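PDB 4N13: phosphate-binding protein PstS from Borrelia burgdorferi, which binds inorganic phosphate with micromolar affinity as the solute-binding lipoprotein of the PstSACB ABC transporter that imports it. Local coordinates for residues E11-G17 against N38-Y44; I92-I97 against T177-H182; N129-D134 against G164-N170. All coordinates share one frame; numbering follows the deposited sequence. Where two conformers were deposited one is given.

Interaction 1. Residues E11-G17 against N38-Y44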
loop_
_atom_site.group_PDB
_atom_site.type_symbol
_atom_site.label_atom_id
_atom_site.label_comp_id
_atom_site.label_asym_id
_atom_site.label_seq_id
_atom_site.Cartn_x
_atom_site.Cartn_y
_atom_site.Cartn_z
ATOM N N GLU A 11 -4.065 33.766 12.933
ATOM C CA GLU A 11 -4.103 32.570 12.088
ATOM C C GLU A 11 -3.345 31.413 12.749
ATOM O O GLU A 11 -2.276 31.608 13.320
ATOM C CB GLU A 11 -3.477 32.882 10.724
ATOM C CG GLU A 11 -3.651 31.806 9.656
ATOM C CD GLU A 11 -4.979 31.901 8.943
ATOM O OE1 GLU A 11 -5.744 32.847 9.229
ATOM O OE2 GLU A 11 -5.264 31.021 8.100
ATOM N N LYS A 12 -3.885 30.204 12.651
ATOM C CA LYS A 12 -3.215 29.024 13.170
ATOM C C LYS A 12 -2.397 28.362 12.067
ATOM O O LYS A 12 -2.715 28.505 10.887
ATOM C CB LYS A 12 -4.231 28.037 13.711
ATOM C CG LYS A 12 -5.172 28.633 14.739
ATOM C CD LYS A 12 -4.467 28.910 16.051
ATOM C CE LYS A 12 -5.380 29.702 16.977
ATOM N NZ LYS A 12 -4.979 29.620 18.403
ATOM N N ILE A 13 -1.343 27.650 12.447
ATOM C CA ILE A 13 -0.484 26.986 11.480
ATOM C C ILE A 13 -0.359 25.509 11.817
ATOM O O ILE A 13 -0.056 25.145 12.947
ATOM C CB ILE A 13 0.908 27.641 11.445
ATOM C CG1 ILE A 13 0.774 29.107 10.992
ATOM C CG2 ILE A 13 1.838 26.873 10.519
ATOM C CD1 ILE A 13 2.053 29.896 11.020
ATOM N N VAL A 14 -0.606 24.659 10.827
ATOM C CA VAL A 14 -0.454 23.231 10.976
ATOM C C VAL A 14 0.482 22.733 9.880
ATOM O O VAL A 14 0.082 22.577 8.714
ATOM C CB VAL A 14 -1.812 22.502 10.913
ATOM C CG1 VAL A 14 -1.622 20.975 10.968
ATOM C CG2 VAL A 14 -2.719 22.995 12.028
ATOM N N SER A 15 1.732 22.489 10.260
ATOM C CA SER A 15 2.740 21.990 9.329
ATOM C C SER A 15 2.729 20.455 9.364
ATOM O O SER A 15 2.871 19.861 10.435
ATOM C CB SER A 15 4.120 22.535 9.695
ATOM O OG SER A 15 5.055 22.204 8.692
ATOM N N ILE A 16 2.554 19.832 8.197
ATOM C CA ILE A 16 2.456 18.387 8.077
ATOM C C ILE A 16 3.610 17.892 7.200
ATOM O O ILE A 16 4.011 18.555 6.251
ATOM C CB ILE A 16 1.113 18.003 7.456
ATOM C CG1 ILE A 16 -0.033 18.703 8.187
ATOM C CG2 ILE A 16 0.925 16.490 7.419
ATOM C CD1 ILE A 16 -1.411 18.351 7.670
ATOM N N GLY A 17 4.143 16.727 7.532
ATOM C CA GLY A 17 5.189 16.111 6.733
ATOM C C GLY A 17 4.932 14.629 6.596
ATOM O O GLY A 17 4.122 14.072 7.318
ATOM N N ASN A 38 -10.763 29.125 6.686
ATOM C CA ASN A 38 -9.618 29.842 6.130
ATOM C C ASN A 38 -8.751 30.492 7.204
ATOM O O ASN A 38 -7.850 31.275 6.895
ATOM C CB ASN A 38 -10.061 30.889 5.099
ATOM C CG ASN A 38 -11.000 31.927 5.683
ATOM O OD1 ASN A 38 -11.046 32.137 6.895
ATOM N ND2 ASN A 38 -11.766 32.582 4.816
ATOM N N ASN A 39 -8.996 30.135 8.458
ATOM C CA ASN A 39 -8.213 30.669 9.572
ATOM C C ASN A 39 -7.060 29.758 10.010
ATOM O O ASN A 39 -6.333 30.081 10.955
ATOM C CB ASN A 39 -9.118 30.928 10.775
ATOM C CG ASN A 39 -8.381 31.567 11.933
ATOM O OD1 ASN A 39 -7.918 32.704 11.833
ATOM N ND2 ASN A 39 -8.268 30.839 13.045
ATOM N N THR A 40 -6.880 28.632 9.327
ATOM C CA THR A 40 -5.722 27.782 9.545
ATOM C C THR A 40 -4.931 27.681 8.262
ATOM O O THR A 40 -5.491 27.494 7.182
ATOM C CB THR A 40 -6.128 26.369 10.002
ATOM O OG1 THR A 40 -6.804 26.482 11.252
ATOM C CG2 THR A 40 -4.921 25.477 10.226
ATOM N N LYS A 41 -3.621 27.811 8.387
ATOM C CA LYS A 41 -2.698 27.585 7.296
ATOM C C LYS A 41 -2.131 26.197 7.479
ATOM O O LYS A 41 -1.490 25.927 8.475
ATOM C CB LYS A 41 -1.561 28.601 7.356
ATOM C CG LYS A 41 -0.433 28.332 6.377
ATOM C CD LYS A 41 -0.929 28.380 4.966
ATOM C CE LYS A 41 0.183 28.585 3.970
ATOM N NZ LYS A 41 -0.396 28.580 2.600
ATOM N N VAL A 42 -2.394 25.321 6.530
ATOM C CA VAL A 42 -1.908 23.937 6.560
ATOM C C VAL A 42 -0.959 23.753 5.389
ATOM O O VAL A 42 -1.242 24.226 4.289
ATOM C CB VAL A 42 -3.061 22.925 6.438
ATOM C CG1 VAL A 42 -2.551 21.522 6.655
ATOM C CG2 VAL A 42 -4.170 23.262 7.420
ATOM N N THR A 43 0.175 23.110 5.625
ATOM C CA THR A 43 1.128 22.818 4.562
ATOM C C THR A 43 1.536 21.350 4.635
ATOM O O THR A 43 1.439 20.719 5.699
ATOM C CB THR A 43 2.393 23.717 4.655
ATOM O OG1 THR A 43 3.080 23.471 5.883
ATOM C CG2 THR A 43 2.054 25.194 4.588
ATOM N N TYR A 44 1.979 20.801 3.511
ATOM C CA TYR A 44 2.486 19.428 3.442
ATOM C C TYR A 44 3.848 19.403 2.780
ATOM O O TYR A 44 3.993 19.891 1.663
ATOM C CB TYR A 44 1.510 18.513 2.672
ATOM C CG TYR A 44 1.881 17.050 2.810
ATOM C CD1 TYR A 44 1.920 16.455 4.057
ATOM C CD2 TYR A 44 2.221 16.270 1.709
ATOM C CE1 TYR A 44 2.277 15.134 4.226
ATOM C CE2 TYR A 44 2.585 14.932 1.877
ATOM C CZ TYR A 44 2.609 14.375 3.145
ATOM O OH TYR A 44 2.966 13.064 3.355
HETATM O O HOH W 1 4.693 21.263 6.043
#

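Interaction 2. Residues I92-I97 against T177-H182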
loop_
_atom_site.group_PDB
_atom_site.type_symbol
_atom_site.label_atom_id
_atom_site.label_comp_id
_atom_site.label_asym_id
_atom_site.label_seq_id
_atom_site.Cartn_x
_atom_site.Cartn_y
_atom_site.Cartn_z
ATOM N N ILE A 92 -2.201 -11.174 -9.724
ATOM C CA ILE A 92 -2.898 -11.626 -10.913
ATOM C C ILE A 92 -2.113 -12.743 -11.576
ATOM O O ILE A 92 -0.871 -12.789 -11.508
ATOM C CB ILE A 92 -3.152 -10.491 -11.926
ATOM C CG1 ILE A 92 -1.877 -9.741 -12.285
ATOM C CG2 ILE A 92 -4.189 -9.519 -11.347
ATOM C CD1 ILE A 92 -2.033 -8.846 -13.488
ATOM N N THR A 93 -2.844 -13.666 -12.203
ATOM C CA THR A 93 -2.212 -14.767 -12.901
ATOM C C THR A 93 -2.794 -14.923 -14.277
ATOM O O THR A 93 -3.901 -14.462 -14.588
ATOM C CB THR A 93 -2.350 -16.119 -12.153
ATOM O OG1 THR A 93 -3.686 -16.598 -12.243
ATOM C CG2 THR A 93 -1.943 -16.006 -10.701
ATOM N N SER A 94 -2.058 -15.638 -15.112
ATOM C CA SER A 94 -2.634 -16.060 -16.377
ATOM C C SER A 94 -3.798 -17.037 -16.139
ATOM O O SER A 94 -3.869 -17.680 -15.106
ATOM C CB SER A 94 -1.558 -16.627 -17.276
ATOM O OG SER A 94 -0.829 -17.605 -16.609
ATOM N N PRO A 95 -4.745 -17.094 -17.078
ATOM C CA PRO A 95 -6.000 -17.768 -16.734
ATOM C C PRO A 95 -5.994 -19.294 -16.817
ATOM O O PRO A 95 -6.991 -19.908 -16.481
ATOM C CB PRO A 95 -7.003 -17.179 -17.740
ATOM C CG PRO A 95 -6.169 -16.729 -18.893
ATOM C CD PRO A 95 -4.851 -16.298 -18.312
ATOM N N GLU A 96 -4.896 -19.876 -17.284
ATOM C CA GLU A 96 -4.831 -21.321 -17.444
ATOM C C GLU A 96 -4.341 -22.010 -16.176
ATOM O O GLU A 96 -4.514 -23.220 -16.028
ATOM C CB GLU A 96 -3.991 -21.711 -18.669
ATOM C CG GLU A 96 -2.498 -21.886 -18.429
ATOM C CD GLU A 96 -1.749 -20.572 -18.258
ATOM O OE1 GLU A 96 -0.749 -20.359 -18.981
ATOM O OE2 GLU A 96 -2.132 -19.770 -17.382
ATOM N N ILE A 97 -3.774 -21.248 -15.240
ATOM C CA ILE A 97 -3.494 -21.811 -13.923
ATOM C C ILE A 97 -4.816 -21.794 -13.159
ATOM O O ILE A 97 -5.459 -20.749 -13.022
ATOM C CB ILE A 97 -2.359 -21.078 -13.122
ATOM C CG1 ILE A 97 -2.935 -20.158 -12.039
ATOM C CG2 ILE A 97 -1.399 -20.342 -14.051
ATOM C CD1 ILE A 97 -1.875 -19.538 -11.144
ATOM N N THR A 177 1.452 -10.433 -18.166
ATOM C CA THR A 177 0.770 -11.599 -17.623
ATOM C C THR A 177 -0.124 -12.207 -18.719
ATOM O O THR A 177 -0.184 -13.434 -18.883
ATOM C CB THR A 177 -0.058 -11.215 -16.385
ATOM O OG1 THR A 177 0.819 -10.733 -15.364
ATOM C CG2 THR A 177 -0.801 -12.407 -15.839
ATOM N N SER A 178 -0.776 -11.352 -19.495
ATOM C CA SER A 178 -1.655 -11.807 -20.567
ATOM C C SER A 178 -0.899 -12.546 -21.664
ATOM O O SER A 178 -1.470 -13.389 -22.337
ATOM C CB SER A 178 -2.450 -10.631 -21.135
ATOM O OG SER A 178 -1.718 -9.831 -22.048
ATOM N N LEU A 179 0.395 -12.254 -21.815
ATOM C CA LEU A 179 1.214 -12.836 -22.870
ATOM C C LEU A 179 2.116 -13.955 -22.403
ATOM O O LEU A 179 2.673 -14.649 -23.240
ATOM C CB LEU A 179 2.089 -11.752 -23.507
ATOM C CG LEU A 179 1.369 -10.737 -24.397
ATOM C CD1 LEU A 179 2.326 -9.651 -24.835
ATOM C CD2 LEU A 179 0.731 -11.445 -25.605
ATOM N N THR A 180 2.265 -14.153 -21.090
ATOM C CA THR A 180 3.263 -15.075 -20.566
ATOM C C THR A 180 2.563 -16.257 -19.907
ATOM O O THR A 180 1.782 -16.071 -18.978
ATOM C CB THR A 180 4.153 -14.360 -19.534
ATOM O OG1 THR A 180 4.754 -13.194 -20.119
ATOM C CG2 THR A 180 5.234 -15.249 -19.055
ATOM N N PRO A 181 2.833 -17.473 -20.377
ATOM C CA PRO A 181 2.092 -18.594 -19.799
ATOM C C PRO A 181 2.478 -18.842 -18.339
ATOM O O PRO A 181 3.591 -18.554 -17.904
ATOM C CB PRO A 181 2.472 -19.784 -20.690
ATOM C CG PRO A 181 3.702 -19.379 -21.385
ATOM C CD PRO A 181 3.766 -17.886 -21.432
ATOM N N HIS A 182 1.536 -19.391 -17.582
ATOM C CA HIS A 182 1.752 -19.812 -16.203
ATOM C C HIS A 182 2.413 -18.747 -15.354
ATOM O O HIS A 182 3.300 -19.042 -14.557
ATOM C CB HIS A 182 2.553 -21.105 -16.194
ATOM C CG HIS A 182 1.895 -22.201 -16.973
ATOM N ND1 HIS A 182 2.438 -22.737 -18.119
ATOM C CD2 HIS A 182 0.724 -22.853 -16.771
ATOM C CE1 HIS A 182 1.636 -23.675 -18.589
ATOM N NE2 HIS A 182 0.588 -23.768 -17.789
#

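Interaction 3. Residues N129-D134 against G164-N170. With SO4 (sulfate ion), chain C; EDO (1,2-ethanediol), chain F; SO4 (sulfate ion), chain B.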
loop_
_atom_site.group_PDB
_atom_site.type_symbol
_atom_site.label_atom_id
_atom_site.label_comp_id
_atom_site.label_asym_id
_atom_site.label_seq_id
_atom_site.Cartn_x
_atom_site.Cartn_y
_atom_site.Cartn_z
ATOM N N ASN A 129 6.305 -18.509 -14.149
ATOM C CA ASN A 129 6.906 -17.306 -14.691
ATOM C C ASN A 129 6.503 -16.123 -13.819
ATOM O O ASN A 129 5.382 -15.617 -13.892
ATOM C CB ASN A 129 6.466 -17.103 -16.136
ATOM C CG ASN A 129 7.175 -18.019 -17.069
ATOM O OD1 ASN A 129 8.402 -18.128 -17.023
ATOM N ND2 ASN A 129 6.424 -18.701 -17.927
ATOM N N PHE A 130 7.418 -15.719 -12.957
ATOM C CA PHE A 130 7.200 -14.615 -12.039
ATOM C C PHE A 130 7.519 -13.301 -12.730
ATOM O O PHE A 130 8.642 -13.101 -13.214
ATOM C CB PHE A 130 8.094 -14.806 -10.814
ATOM C CG PHE A 130 8.177 -13.610 -9.921
ATOM C CD1 PHE A 130 7.029 -12.916 -9.553
ATOM C CD2 PHE A 130 9.405 -13.203 -9.409
ATOM C CE1 PHE A 130 7.118 -11.810 -8.711
ATOM C CE2 PHE A 130 9.489 -12.111 -8.546
ATOM C CZ PHE A 130 8.348 -11.419 -8.200
ATOM N N ILE A 131 6.538 -12.397 -12.753
ATOM C CA ILE A 131 6.676 -11.064 -13.334
ATOM C C ILE A 131 6.836 -10.106 -12.163
ATOM O O ILE A 131 5.950 -9.999 -11.316
ATOM C CB ILE A 131 5.439 -10.702 -14.145
ATOM C CG1 ILE A 131 5.264 -11.711 -15.300
ATOM C CG2 ILE A 131 5.539 -9.285 -14.669
ATOM C CD1 ILE A 131 3.855 -11.719 -15.895
ATOM N N ASN A 132 7.999 -9.472 -12.077
ATOM C CA ASN A 132 8.314 -8.558 -10.994
ATOM C C ASN A 132 8.312 -7.123 -11.484
ATOM O O ASN A 132 8.381 -6.861 -12.678
ATOM C CB ASN A 132 9.682 -8.901 -10.402
ATOM C CG ASN A 132 9.836 -8.456 -8.951
ATOM O OD1 ASN A 132 8.917 -7.943 -8.340
ATOM N ND2 ASN A 132 11.026 -8.654 -8.400
ATOM N N ARG A 133 8.188 -6.196 -10.552
ATOM C CA ARG A 133 8.376 -4.785 -10.833
ATOM C C ARG A 133 9.835 -4.370 -10.671
ATOM O O ARG A 133 10.626 -5.050 -10.033
ATOM C CB ARG A 133 7.473 -3.925 -9.928
ATOM C CG ARG A 133 6.019 -4.006 -10.294
ATOM C CD ARG A 133 5.717 -3.435 -11.689
ATOM N NE ARG A 133 6.293 -2.111 -11.854
ATOM C CZ ARG A 133 5.773 -0.983 -11.381
ATOM N NH1 ARG A 133 4.620 -0.977 -10.744
ATOM N NH2 ARG A 133 6.411 0.155 -11.540
ATOM N N ASP A 134 10.164 -3.234 -11.267
ATOM C CA ASP A 134 11.484 -2.639 -11.145
ATOM C C ASP A 134 11.747 -2.227 -9.692
ATOM O O ASP A 134 10.839 -1.800 -8.972
ATOM C CB ASP A 134 11.581 -1.440 -12.087
ATOM C CG ASP A 134 10.547 -0.385 -11.792
ATOM O OD1 ASP A 134 9.333 -0.643 -11.972
ATOM O OD2 ASP A 134 10.967 0.721 -11.379
ATOM N N GLY A 164 13.194 -13.111 -12.186
ATOM C CA GLY A 164 11.886 -12.577 -12.521
ATOM C C GLY A 164 11.913 -11.755 -13.803
ATOM O O GLY A 164 12.956 -11.229 -14.193
ATOM N N ILE A 165 10.761 -11.667 -14.473
ATOM C CA ILE A 165 10.621 -10.885 -15.710
ATOM C C ILE A 165 10.236 -9.489 -15.221
ATOM O O ILE A 165 9.132 -9.285 -14.666
ATOM C CB ILE A 165 9.488 -11.465 -16.575
ATOM C CG1 ILE A 165 9.842 -12.853 -17.116
ATOM C CG2 ILE A 165 9.130 -10.482 -17.695
ATOM C CD1 ILE A 165 8.643 -13.633 -17.610
ATOM N N VAL A 166 11.115 -8.509 -15.404
ATOM C CA VAL A 166 10.940 -7.225 -14.750
ATOM C C VAL A 166 10.240 -6.235 -15.672
ATOM O O VAL A 166 10.671 -6.037 -16.801
ATOM C CB VAL A 166 12.296 -6.646 -14.290
ATOM C CG1 VAL A 166 12.109 -5.270 -13.641
ATOM C CG2 VAL A 166 13.012 -7.616 -13.347
ATOM N N VAL A 167 9.174 -5.600 -15.191
ATOM C CA VAL A 167 8.466 -4.581 -15.950
ATOM C C VAL A 167 8.288 -3.307 -15.121
ATOM O O VAL A 167 8.431 -3.331 -13.893
ATOM C CB VAL A 167 7.106 -5.093 -16.480
ATOM C CG1 VAL A 167 7.303 -6.331 -17.340
ATOM C CG2 VAL A 167 6.146 -5.379 -15.332
ATOM N N LYS A 168 7.965 -2.200 -15.782
ATOM C CA LYS A 168 8.125 -0.881 -15.172
ATOM C C LYS A 168 6.831 -0.116 -14.896
ATOM O O LYS A 168 6.851 1.079 -14.631
ATOM C CB LYS A 168 9.054 -0.027 -16.037
ATOM C CG LYS A 168 10.491 -0.558 -16.043
ATOM C CD LYS A 168 11.482 0.379 -16.691
ATOM C CE LYS A 168 11.802 -0.039 -18.107
ATOM N NZ LYS A 168 13.075 0.574 -18.602
ATOM N N SER A 169 5.709 -0.817 -14.940
ATOM C CA SER A 169 4.430 -0.197 -14.647
ATOM C C SER A 169 3.364 -1.241 -14.332
ATOM O O SER A 169 3.498 -2.418 -14.704
ATOM C CB SER A 169 3.931 0.625 -15.841
ATOM O OG SER A 169 3.702 -0.234 -16.952
ATOM N N ASN A 170 2.291 -0.802 -13.686
ATOM C CA ASN A 170 1.135 -1.657 -13.457
ATOM C C ASN A 170 0.532 -2.158 -14.758
ATOM O O ASN A 170 0.218 -3.339 -14.876
ATOM C CB ASN A 170 0.063 -0.916 -12.647
ATOM C CG ASN A 170 0.457 -0.763 -11.195
ATOM O OD1 ASN A 170 0.431 -1.728 -10.437
ATOM N ND2 ASN A 170 0.851 0.438 -10.804
HETATM S S SO4 C . 7.122 -0.870 -19.091
HETATM O O1 SO4 C . 7.757 -2.124 -18.617
HETATM O O2 SO4 C . 6.325 -1.137 -20.264
HETATM O O3 SO4 C . 6.222 -0.307 -18.084
HETATM O O4 SO4 C . 8.184 0.099 -19.451
HETATM C C1 EDO F . 14.744 -9.106 -9.312
HETATM O O1 EDO F . 13.983 -8.261 -8.438
HETATM C C2 EDO F . 13.875 -9.738 -10.399
HETATM O O2 EDO F . 12.803 -10.498 -9.832
HETATM S S SO4 B . 4.392 2.253 -8.898
HETATM O O1 SO4 B . 3.547 1.102 -9.205
HETATM O O2 SO4 B . 3.506 3.403 -8.855
HETATM O O3 SO4 B . 4.986 2.025 -7.597
HETATM O O4 SO4 B . 5.371 2.349 -9.958
HETATM O O HOH W 2 2.814 -3.155 -9.984
#

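Interaction 1. Residues E11-G17 against N38-Y44
I16 meets the ring of Y44 at its edge: CG2 lies 3.5 Å from Y44 CD1, near the ring plane, and the two side chains stand at about a right angle. The other branch of the isoleucine, CG1-CD1, stands out from the sheet face, and its end meets V42. With CG1 beside the backbone N (chi1 -50°) and the chain extended beyond it, I16 CD1 arrives 3.5 Å from V42 CG1. Further along the same face V14 CG2 meets T40 CG2 at 3.8 Å. In this register K12, V14 and I16 lie on the same face as T40, V42 and Y44. This row is covered by helix 237-246, where F242 touches I16, and by helix 23-36, whose I30 reaches V42 and Y44.

The two strands are the parallel partners of the beta-alpha-beta unit formed by strand 12-18, helix 23-36 and strand 40-45, their local axes only 13° apart. Backbone bonds alternate between them, from K12 N to N39 O, 3.0 Å, up to I16 N to T43 O, 2.9 Å.

On the other face S15 and T43 turn hydroxyls toward one another without touching, OG and OG1 being 3.7 Å apart. A water bridges them, 2.8 Å from S15 OG and 2.7 Å from T43 OG1, and also donates to I16 O. With chi1 at 62°, T43 OG1 is turned toward the water that S15 OG also binds. The hydroxyl of Y44 bonds to the backbone O of S19, a residue assigned by similarity to the phosphate site.

Interaction 2. Residues I92-I97 against T177-H182
The end of the long strand 80-93 and the type I beta turn S94-I97 that follows it pack here against the C-terminal end of helix 170-179 and the loop leading into strand 183-188. E96, on the turn, makes the polar link in the conformer described. Its OE1 accepts the backbone N-H of H182 at 2.8 Å in a fairly straight bond. The donor approaches from above the carboxylate plane, 40° out of it. The same oxygen lies over the centre of the imidazole face of H182, 3.6 Å above the ring plane, and the carboxylate and the ring are stacked with their planes 17° apart. A single oxygen thus both covers the ring and accepts the N-H of the same residue.

In this conformer the carboxylate is also held from within its own turn. S94 OG donates to E96 OE2 at 2.6 Å, on the syn lone pair, and the serine oxygen has a second partner in the backbone N of S183. The bonds from S94 OG and H182 N engage one carboxylate oxygen each and may limit rotation of the group while it is so placed. At the edge of the H182 ring, I97 CG2, likewise in one of two conformers, comes within 4.3 Å of CD2.

Nearer the helix the contact is van der Waals packing. T177 CG2 presses on the backbone where strand 80-93 ends, 3.5 Å from S94 N; it is placed there because OG1 takes the position beside the backbone N (chi1 -63°) and is bonded to V173 O. I92 CD1 approaches this threonine hydroxyl to 3.9 Å. Helix 170-179 passes through this loop into strand 183-188, which pairs antiparallel with strand 80-93, a helix-to-strand connection in an alpha/beta lobe of this class II binding protein.

Interaction 3. Residues N129-D134 against G164-N170
Strands 129-133 and 165-167 run parallel with their local axes 33° apart, and backbone bonds pass alternately between them, among them I165 N to F130 O at 2.9 Å and V167 N to N132 O at 2.9 Å. I131 and V167 lie on one face, where I131 CG2 meets V167 CG2 at 4.0 Å. On the other face N132 ND2 donates to O2 of an ethanediol, probably from the crystallisation liquor, while its OD1 is bonded to the hydroxyl of Y186.

R133 carries most of the contact at the C-terminal end. Bent at chi2 and chi3 (-64° and -50°), its chain turns toward the residues that follow strand 165-167. NE then bonds to V167 O at 3.2 Å; the oxygen lies at the guanidinium edge, although NE stands above the carbonyl plane of V167. One face of the guanidinium is covered by S169 N, 3.1 Å above its plane and offset toward the rim. D134 joins from the first segment, its OD1 receiving NH2 through its syn lone pair in a salt bridge of 3.1 Å.

The arginine also grips a sulfate, with NH1 to O1 at 2.8 Å and NH2 to O4 at 2.9 Å, and this ion is bonded to S139 OG as well. As S139 belongs to the phosphate site inferred by similarity, the sulfate, probably from the crystallisation liquor, may occupy the place of phosphate. A second sulfate is held by K168 N and S169 OG; S169 is the N-cap of helix 170-179. Strand 129-133 lies between strands 165-167 and 183-188; helix 170-179 packs on I131, R133 and V167, and helix 138-151, which links the two paired strands, touches N132 and R133.

Overall arrangement
From the N terminus, interaction 1 closes first, pairing strand 12-18 with strand 40-45 around helix 23-36. The chain then passes through strand 80-93, whose end opens interaction 2. Before that loop closes at residues 177-182, interaction 3 forms and is completed within it, so 129-134 with 164-170 nests inside 92-97 with 177-182. Interactions 2 and 3 have centres 13 Å apart and touch through P181, H182 and N129, while helix 170-179 leads from one to the other. Interaction 1 lies on the opposite side of the chain's centre, about 40 Å from interaction 3 between centres; the long strands 80-93 and 223-230 connect the two regions.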